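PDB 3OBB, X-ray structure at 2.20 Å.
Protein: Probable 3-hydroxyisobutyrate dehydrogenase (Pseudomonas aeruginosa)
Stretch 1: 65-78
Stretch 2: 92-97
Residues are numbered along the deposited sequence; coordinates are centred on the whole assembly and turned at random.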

ATOM      1  N   SER A  65     -12.477  -5.277 -34.469  1.00 44.85           N
ATOM      2  CA  SER A  65     -12.414  -6.369 -33.514  1.00 44.18           C
ATOM      3  C   SER A  65     -12.781  -5.902 -32.095  1.00 43.14           C
ATOM      4  O   SER A  65     -12.674  -4.706 -31.765  1.00 42.06           O
ATOM      5  CB  SER A  65     -11.079  -7.138 -33.553  1.00 45.30           C
ATOM      6  OG  SER A  65      -9.937  -6.296 -33.599  1.00 44.91           O
HETATM    7  N   MSE A  66     -13.226  -6.850 -31.276  1.00 42.98           N
HETATM    8  CA  MSE A  66     -13.561  -6.603 -29.881  1.00 43.54           C
HETATM    9  C   MSE A  66     -13.505  -7.958 -29.181  1.00 44.84           C
HETATM   10  O   MSE A  66     -14.484  -8.697 -29.146  1.00 45.25           O
HETATM   11  CB  MSE A  66     -14.948  -5.931 -29.784  1.00 41.48           C
HETATM   12  CG  MSE A  66     -15.561  -5.808 -28.391  1.00 43.06           C
HETATM   13 SE   MSE A  66     -14.380  -5.236 -26.970  0.60 42.30          SE
HETATM   14  CE  MSE A  66     -14.153  -6.915 -26.093  1.00 39.37           C
ATOM     15  N   LEU A  67     -12.336  -8.292 -28.652  1.00 47.36           N
ATOM     16  CA  LEU A  67     -12.095  -9.610 -28.051  1.00 50.44           C
ATOM     17  C   LEU A  67     -11.684  -9.509 -26.567  1.00 51.33           C
ATOM     18  O   LEU A  67     -11.183  -8.458 -26.123  1.00 50.78           O
ATOM     19  CB  LEU A  67     -11.016 -10.366 -28.851  1.00 52.08           C
ATOM     20  CG  LEU A  67     -11.239 -10.586 -30.350  1.00 54.00           C
ATOM     21  CD1 LEU A  67      -9.944 -10.982 -31.039  1.00 57.07           C
ATOM     22  CD2 LEU A  67     -12.319 -11.626 -30.615  1.00 55.92           C
ATOM     23  N   PRO A  68     -11.874 -10.598 -25.798  1.00 53.82           N
ATOM     24  CA  PRO A  68     -11.578 -10.526 -24.364  1.00 55.17           C
ATOM     25  C   PRO A  68     -10.078 -10.535 -23.938  1.00 58.02           C
ATOM     26  O   PRO A  68      -9.749  -9.882 -22.929  1.00 58.06           O
ATOM     27  CB  PRO A  68     -12.347 -11.726 -23.785  1.00 55.67           C
ATOM     28  CG  PRO A  68     -13.131 -12.309 -24.957  1.00 55.54           C
ATOM     29  CD  PRO A  68     -12.403 -11.920 -26.165  1.00 54.83           C
ATOM     30  N   ALA A  69      -9.187 -11.218 -24.675  1.00 60.68           N
ATOM     31  CA  ALA A  69      -7.784 -11.327 -24.226  1.00 63.55           C
ATOM     32  C   ALA A  69      -6.714 -10.535 -25.014  1.00 64.63           C
ATOM     33  O   ALA A  69      -6.708 -10.504 -26.250  1.00 64.84           O
ATOM     34  CB  ALA A  69      -7.377 -12.793 -24.071  1.00 66.10           C
ATOM     35  N   SER A  70      -5.801  -9.915 -24.259  1.00 65.91           N
ATOM     36  CA  SER A  70      -4.642  -9.133 -24.777  1.00 66.84           C
ATOM     37  C   SER A  70      -3.687  -9.957 -25.703  1.00 70.01           C
ATOM     38  O   SER A  70      -3.213  -9.453 -26.739  1.00 70.40           O
ATOM     39  CB  SER A  70      -3.887  -8.444 -23.597  1.00 66.75           C
ATOM     40  OG  SER A  70      -2.936  -7.440 -24.000  1.00 66.02           O
ATOM     41  N   GLN A  71      -3.421 -11.213 -25.344  1.00 72.18           N
ATOM     42  CA  GLN A  71      -2.579 -12.063 -26.203  1.00 75.85           C
ATOM     43  C   GLN A  71      -3.397 -13.088 -27.019  1.00 76.03           C
ATOM     44  O   GLN A  71      -2.852 -14.021 -27.599  1.00 79.48           O
ATOM     45  CB  GLN A  71      -1.390 -12.681 -25.427  1.00 78.79           C
ATOM     46  CG  GLN A  71      -0.654 -11.698 -24.468  1.00 79.55           C
ATOM     47  CD  GLN A  71       0.386 -10.767 -25.151  1.00 82.77           C
ATOM     48  OE1 GLN A  71       0.236  -9.528 -25.162  1.00 79.34           O
ATOM     49  NE2 GLN A  71       1.455 -11.366 -25.691  1.00 86.48           N
ATOM     50  N   HIS A  72      -4.712 -12.888 -27.057  1.00 73.00           N
ATOM     51  CA  HIS A  72      -5.564 -13.448 -28.106  1.00 72.39           C
ATOM     52  C   HIS A  72      -5.491 -12.532 -29.323  1.00 70.39           C
ATOM     53  O   HIS A  72      -5.272 -12.983 -30.437  1.00 72.38           O
ATOM     54  CB  HIS A  72      -7.024 -13.504 -27.650  1.00 70.86           C
ATOM     55  CG  HIS A  72      -7.582 -14.888 -27.495  1.00 74.07           C
ATOM     56  ND1 HIS A  72      -6.965 -16.015 -28.001  1.00 80.25           N
ATOM     57  CD2 HIS A  72      -8.742 -15.316 -26.934  1.00 74.99           C
ATOM     58  CE1 HIS A  72      -7.705 -17.079 -27.733  1.00 81.40           C
ATOM     59  NE2 HIS A  72      -8.796 -16.680 -27.098  1.00 78.43           N
ATOM     60  N   VAL A  73      -5.700 -11.240 -29.079  1.00 65.84           N
ATOM     61  CA  VAL A  73      -5.799 -10.207 -30.110  1.00 63.62           C
ATOM     62  C   VAL A  73      -4.546 -10.115 -31.011  1.00 65.54           C
ATOM     63  O   VAL A  73      -4.646 -10.011 -32.240  1.00 66.01           O
ATOM     64  CB  VAL A  73      -6.099  -8.834 -29.439  1.00 60.82           C
ATOM     65  CG1 VAL A  73      -5.632  -7.664 -30.281  1.00 60.15           C
ATOM     66  CG2 VAL A  73      -7.594  -8.698 -29.118  1.00 58.70           C
ATOM     67  N   GLU A  74      -3.380 -10.159 -30.374  1.00 65.44           N
ATOM     68  CA  GLU A  74      -2.116  -9.913 -31.030  1.00 67.11           C
ATOM     69  C   GLU A  74      -1.760 -11.135 -31.851  1.00 70.45           C
ATOM     70  O   GLU A  74      -1.449 -11.019 -33.025  1.00 72.41           O
ATOM     71  CB  GLU A  74      -1.061  -9.624 -29.974  1.00 67.07           C
ATOM     72  CG  GLU A  74       0.129  -8.863 -30.460  1.00 67.00           C
ATOM     73  CD  GLU A  74       1.231  -8.930 -29.459  1.00 66.68           C
ATOM     74  OE1 GLU A  74       1.234  -8.117 -28.518  1.00 62.90           O
ATOM     75  OE2 GLU A  74       2.084  -9.824 -29.596  1.00 70.49           O
ATOM     76  N   GLY A  75      -1.870 -12.309 -31.232  1.00 71.05           N
ATOM     77  CA  GLY A  75      -1.740 -13.589 -31.926  1.00 74.16           C
ATOM     78  C   GLY A  75      -2.676 -13.777 -33.114  1.00 73.99           C
ATOM     79  O   GLY A  75      -2.323 -14.461 -34.068  1.00 77.43           O
ATOM     80  N   LEU A  76      -3.863 -13.168 -33.061  1.00 70.07           N
ATOM     81  CA  LEU A  76      -4.812 -13.214 -34.173  1.00 69.65           C
ATOM     82  C   LEU A  76      -4.335 -12.391 -35.361  1.00 70.98           C
ATOM     83  O   LEU A  76      -4.335 -12.880 -36.487  1.00 74.24           O
ATOM     84  CB  LEU A  76      -6.187 -12.710 -33.743  1.00 66.08           C
ATOM     85  CG  LEU A  76      -7.289 -12.642 -34.803  1.00 66.15           C
ATOM     86  CD1 LEU A  76      -7.858 -14.020 -35.039  1.00 69.54           C
ATOM     87  CD2 LEU A  76      -8.387 -11.688 -34.376  1.00 62.93           C
ATOM     88  N   TYR A  77      -3.933 -11.147 -35.105  1.00 68.52           N
ATOM     89  CA  TYR A  77      -3.564 -10.202 -36.160  1.00 69.30           C
ATOM     90  C   TYR A  77      -2.161 -10.376 -36.732  1.00 73.52           C
ATOM     91  O   TYR A  77      -1.924  -9.984 -37.862  1.00 75.58           O
ATOM     92  CB  TYR A  77      -3.656  -8.765 -35.645  1.00 64.82           C
ATOM     93  CG  TYR A  77      -5.017  -8.135 -35.727  1.00 60.27           C
ATOM     94  CD1 TYR A  77      -5.818  -8.040 -34.594  1.00 56.76           C
ATOM     95  CD2 TYR A  77      -5.490  -7.595 -36.920  1.00 59.61           C
ATOM     96  CE1 TYR A  77      -7.065  -7.444 -34.647  1.00 53.64           C
ATOM     97  CE2 TYR A  77      -6.732  -6.996 -36.990  1.00 57.66           C
ATOM     98  CZ  TYR A  77      -7.521  -6.921 -35.835  1.00 54.77           C
ATOM     99  OH  TYR A  77      -8.766  -6.345 -35.869  1.00 51.52           O
ATOM    100  N   LEU A  78      -1.246 -10.935 -35.940  1.00 75.59           N
ATOM    101  CA  LEU A  78       0.192 -10.837 -36.196  1.00 80.30           C
ATOM    102  C   LEU A  78       0.902 -12.122 -36.640  1.00 86.08           C
ATOM    103  O   LEU A  78       1.939 -12.060 -37.318  1.00 89.79           O
ATOM    104  CB  LEU A  78       0.907 -10.279 -34.957  1.00 78.39           C
ATOM    105  CG  LEU A  78       0.802  -8.782 -34.651  1.00 75.60           C
ATOM    106  CD1 LEU A  78       1.791  -8.375 -33.571  1.00 75.49           C
ATOM    107  CD2 LEU A  78       1.076  -7.973 -35.898  1.00 78.31           C
ATOM    108  N   LEU A  92      -9.915   0.013 -43.547  1.00 67.22           N
ATOM    109  CA  LEU A  92      -9.770   0.609 -42.205  1.00 62.77           C
ATOM    110  C   LEU A  92      -9.875  -0.457 -41.119  1.00 60.13           C
ATOM    111  O   LEU A  92     -10.841  -1.224 -41.107  1.00 58.89           O
ATOM    112  CB  LEU A  92     -10.955   1.543 -41.987  1.00 60.74           C
ATOM    113  CG  LEU A  92     -10.942   2.807 -41.154  1.00 59.31           C
ATOM    114  CD1 LEU A  92     -12.354   3.109 -40.746  1.00 55.81           C
ATOM    115  CD2 LEU A  92     -10.027   2.729 -39.945  1.00 57.58           C
ATOM    116  N   VAL A  93      -8.912  -0.498 -40.198  1.00 58.52           N
ATOM    117  CA  VAL A  93      -8.995  -1.421 -39.068  1.00 56.08           C
ATOM    118  C   VAL A  93      -9.234  -0.652 -37.767  1.00 52.64           C
ATOM    119  O   VAL A  93      -8.498   0.273 -37.455  1.00 51.69           O
ATOM    120  CB  VAL A  93      -7.739  -2.324 -38.924  1.00 57.26           C
ATOM    121  CG1 VAL A  93      -7.971  -3.376 -37.832  1.00 56.00           C
ATOM    122  CG2 VAL A  93      -7.396  -3.007 -40.207  1.00 60.63           C
ATOM    123  N   LEU A  94     -10.294  -1.029 -37.045  1.00 51.17           N
ATOM    124  CA  LEU A  94     -10.598  -0.496 -35.708  1.00 48.73           C
ATOM    125  C   LEU A  94     -10.426  -1.598 -34.661  1.00 46.97           C
ATOM    126  O   LEU A  94     -11.279  -2.468 -34.540  1.00 47.29           O
ATOM    127  CB  LEU A  94     -12.035   0.054 -35.679  1.00 48.74           C
ATOM    128  CG  LEU A  94     -12.368   1.460 -36.249  1.00 50.84           C
ATOM    129  CD1 LEU A  94     -11.358   1.960 -37.254  1.00 52.31           C
ATOM    130  CD2 LEU A  94     -13.790   1.606 -36.811  1.00 48.71           C
ATOM    131  N   GLU A  95      -9.312  -1.587 -33.933  1.00 45.84           N
ATOM    132  CA  GLU A  95      -9.068  -2.565 -32.887  1.00 44.64           C
ATOM    133  C   GLU A  95      -9.470  -1.976 -31.486  1.00 42.79           C
ATOM    134  O   GLU A  95      -8.749  -1.112 -30.913  1.00 41.16           O
ATOM    135  CB  GLU A  95      -7.613  -3.043 -32.928  1.00 45.87           C
ATOM    136  CG  GLU A  95      -7.409  -4.471 -32.452  1.00 46.92           C
ATOM    137  CD  GLU A  95      -8.167  -4.781 -31.141  1.00 45.77           C
ATOM    138  OE1 GLU A  95      -9.156  -5.573 -31.160  1.00 42.81           O
ATOM    139  OE2 GLU A  95      -7.766  -4.218 -30.101  1.00 41.74           O
ATOM    140  N   CYS A  96     -10.603  -2.475 -30.969  1.00 41.02           N
ATOM    141  CA  CYS A  96     -11.356  -1.859 -29.860  1.00 39.96           C
ATOM    142  C   CYS A  96     -11.324  -2.668 -28.588  1.00 39.65           C
ATOM    143  O   CYS A  96     -11.998  -2.323 -27.623  1.00 37.94           O
ATOM    144  CB  CYS A  96     -12.832  -1.662 -30.216  1.00 39.30           C
ATOM    145  SG  CYS A  96     -13.107  -0.659 -31.661  1.00 38.12           S
ATOM    146  N   SER A  97     -10.533  -3.735 -28.590  1.00 41.19           N
ATOM    147  CA  SER A  97     -10.277  -4.477 -27.374  1.00 41.31           C
ATOM    148  C   SER A  97      -9.438  -3.623 -26.455  1.00 41.01           C
ATOM    149  O   SER A  97      -8.822  -2.640 -26.879  1.00 41.56           O
ATOM    150  CB  SER A  97      -9.499  -5.753 -27.696  1.00 42.57           C
ATOM    151  OG  SER A  97     -10.231  -6.529 -28.619  1.00 44.16           O
TER

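A buried carboxylate can be held by a relay of hydrogen bonds, and 92-97, a strand with the turn or loop after it, packed against 65-78, offers a worked example. The helix that begins at Ser70 runs nearly antiparallel to the strand, at 162°, while Ser65 pairs with Glu95 in a parallel bridge. Leu92 lies beyond reach of the other stretch. Val93 is the first to meet it: Val93 CG1 lies 3.6 Å from Tyr77 OH and 3.9 Å from Tyr77 CE2, a largely apolar contact. Leu94 contributes backbone, Leu94 O accepting from Ser65 N at 3.1 Å. Glu95 is the hub. Glu95 OE1 accepts from Ser65 OG at 2.7 Å, and Ser65 OG in turn accepts from Tyr77 OH at 2.6 Å, so the helix is tied into the relay. Glu95 CG also lies 3.7 Å from Tyr77 CE1, in van der Waals contact. Cys96 N completes the bridge by donating to Ser65 O at 3.1 Å, and Cys96 O approaches the selenium of Met66, SE, at 3.8 Å. Ser97 extends the relay: Ser97 OG donates to Glu95 OE1 at 2.9 Å and accepts from Leu67 N at 2.7 Å, almost linearly, while Val73 CG2 packs 3.5 Å from Ser97 OG.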